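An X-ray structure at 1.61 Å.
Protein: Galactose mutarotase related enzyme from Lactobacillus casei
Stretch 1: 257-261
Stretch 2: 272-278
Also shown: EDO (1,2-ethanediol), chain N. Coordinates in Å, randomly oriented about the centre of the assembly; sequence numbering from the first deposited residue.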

# COMPACT_ATOMS: atom_id res chain seq x y z
N PHE A 257 3.99 -2.40 -2.20
CA PHE A 257 4.71 -1.24 -2.78
C PHE A 257 5.32 -1.60 -4.14
O PHE A 257 6.16 -2.52 -4.24
N ASP A 258 4.92 -0.85 -5.17
CA ASP A 258 5.67 -0.79 -6.44
C ASP A 258 6.42 0.55 -6.51
O ASP A 258 6.12 1.40 -7.32
N GLY A 259 7.39 0.70 -5.61
CA GLY A 259 8.14 1.92 -5.42
C GLY A 259 8.58 1.97 -3.97
O GLY A 259 8.38 1.03 -3.21
N LEU A 260 9.31 3.04 -3.65
CA LEU A 260 9.93 3.19 -2.32
C LEU A 260 9.96 4.64 -1.93
O LEU A 260 10.08 5.54 -2.78
N PRO A 261 9.87 4.92 -0.61
CA PRO A 261 10.12 6.29 -0.16
C PRO A 261 11.50 6.76 -0.60
O PRO A 261 12.39 5.96 -0.85
N THR A 272 15.59 8.37 -12.07
CA THR A 272 16.55 7.40 -11.53
C THR A 272 16.22 6.94 -10.08
O THR A 272 16.95 6.11 -9.53
N LYS A 273 15.14 7.48 -9.50
CA LYS A 273 14.71 7.19 -8.12
C LYS A 273 14.47 5.69 -7.95
O LYS A 273 13.77 5.06 -8.75
N LEU A 274 15.10 5.10 -6.95
CA LEU A 274 15.00 3.64 -6.78
C LEU A 274 13.54 3.28 -6.56
O LEU A 274 12.85 3.88 -5.73
N GLY A 275 13.10 2.26 -7.31
CA GLY A 275 11.74 1.74 -7.24
C GLY A 275 10.76 2.36 -8.23
O GLY A 275 9.63 1.85 -8.38
N ASN A 276 11.11 3.49 -8.81
CA ASN A 276 10.31 4.07 -9.85
C ASN A 276 10.36 3.24 -11.15
O ASN A 276 11.33 2.52 -11.46
N THR A 277 9.25 3.35 -11.88
CA THR A 277 9.06 2.84 -13.21
C THR A 277 8.87 4.02 -14.17
O THR A 277 8.05 4.89 -13.89
N THR A 278 9.61 4.03 -15.28
CA THR A 278 9.45 5.04 -16.32
C THR A 278 8.69 4.47 -17.52
O THR A 278 9.13 3.54 -18.17

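The two stretches meet without a single direct hydrogen bond; waters and a few close carbon contacts join them, and the buried surface is modest at 264 Å² summed over both sides. The backbones come closest at Gly 259 and Gly 275, whose CA atoms lie 4.0 Å apart. Gly 259 CA approaches Gly 275 O at 3.3 Å, with an angle at the hydrogen of 142°, consistent with a CA-H...O contact. Gly 275 sits in the type II turn from Lys 273 to Asn 276, closed by Asn 276 N donating to Lys 273 O at 3.1 Å. Its phi/psi of 93/-16 by itself calls for glycine, and an ideal CB would also point toward the other stretch, only 3.1 Å from both Leu 260 N and Gly 259 CA.

Around this glycine pair the side chains mostly leave the backbone sideways and reach across with their ends. Leu 260 (chi1 m, chi2 t) does so, bringing CD1 to 3.7 Å from CD2 of Leu 274 (t, p), the apolar contact of the interface. Lys 273 is fully extended, all four chi angles t, which carries CE to 3.5 Å from Leu 260 O. Its NZ donates to water 5 at 3.0 Å, and that water donates to Leu 260 O at 2.8 Å, so the ammonium group is linked to the carbonyl through a water.

Water 4 occupies the space beside the turn: it accepts from Leu 260 N at 2.9 Å and lies 2.9 Å from both Leu 274 O and Asn 276 OD1. Asn 276 (chi1 -85°, m) starts away from stretch 1, but its end turns back nearer, placing OD1 at this water.

At the other end, Asp 258 (chi1 -173°, t) and Thr 277 (chi1 -57°, m) converge. Thr 277 is the one side chain whose CA-to-CB bond points toward the partner stretch, yet Asp 258 OD2 and Thr 277 OG1 remain 4.2 Å apart. Water 2 spans that gap, donating to OD2 of Asp 258 at 2.6 Å and lying 2.7 Å from OG1 of Thr 277; water 1 joins the same OG1 (2.6 Å) to Asp 258 O (2.9 Å). Asp 258 OD1 accepts from water 3 at 2.9 Å, which also donates to Gly 275 O at 2.6 Å. A 1,2-ethanediol, probably from the crystallisation liquor, completes the cluster: its O1 donates to Asp 258 OD1 at 2.9 Å, and its O2 meets water 2 at 2.6 Å.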

# COMPACT_ATOMS: atom_id res chain seq x y z
CB PHE A 257 5.90 -0.79 -1.89
CG PHE A 257 5.57 0.11 -0.69
CD1 PHE A 257 4.29 0.36 -0.24
CD2 PHE A 257 6.62 0.68 -0.00
CE1 PHE A 257 4.07 1.18 0.88
CE2 PHE A 257 6.39 1.48 1.09
CZ PHE A 257 5.15 1.74 1.53
CB ASP A 258 4.73 -0.98 -7.63
CG ASP A 258 5.47 -1.10 -8.96
OD1 ASP A 258 6.67 -1.48 -8.96
OD2 ASP A 258 4.81 -0.84 -10.01
CB LEU A 260 11.37 2.70 -2.37
CG LEU A 260 11.64 1.19 -2.58
CD1 LEU A 260 13.09 0.93 -2.85
CD2 LEU A 260 11.12 0.44 -1.37
CB PRO A 261 10.10 6.17 1.37
CG PRO A 261 9.36 4.84 1.64
CD PRO A 261 9.69 3.97 0.51
CB THR A 272 17.98 8.00 -11.47
OG1 THR A 272 17.98 9.15 -10.62
CG2 THR A 272 18.50 8.37 -12.86
CB LYS A 273 13.45 7.99 -7.77
CG LYS A 273 12.82 7.72 -6.43
CD LYS A 273 11.56 8.58 -6.17
CE LYS A 273 10.88 8.22 -4.88
NZ LYS A 273 9.68 9.09 -4.59
CB LEU A 274 15.82 3.16 -5.60
CG LEU A 274 15.93 1.65 -5.41
CD1 LEU A 274 16.77 1.07 -6.58
CD2 LEU A 274 16.54 1.26 -4.03
CB ASN A 276 10.67 5.56 -10.17
CG ASN A 276 9.98 6.56 -9.26
OD1 ASN A 276 9.33 6.20 -8.28
ND2 ASN A 276 10.11 7.87 -9.61
CB THR A 277 7.80 1.98 -13.29
OG1 THR A 277 7.88 0.90 -12.34
CG2 THR A 277 7.62 1.35 -14.73
CB THR A 278 10.77 5.68 -16.79
OG1 THR A 278 11.44 6.28 -15.66
CG2 THR A 278 10.51 6.78 -17.89
C1 EDO N . 8.67 -3.79 -10.73
O1 EDO N . 8.94 -2.40 -10.44
C2 EDO N . 8.10 -3.91 -12.13
O2 EDO N . 6.70 -3.66 -12.09
O HOH W 1 6.98 1.82 -10.08
O HOH W 2 6.17 -1.12 -12.20
O HOH W 3 9.27 -0.72 -7.99
O HOH W 4 10.07 4.69 -5.95
O HOH W 5 7.94 6.68 -4.21
O HOH W 6 13.42 5.63 -3.57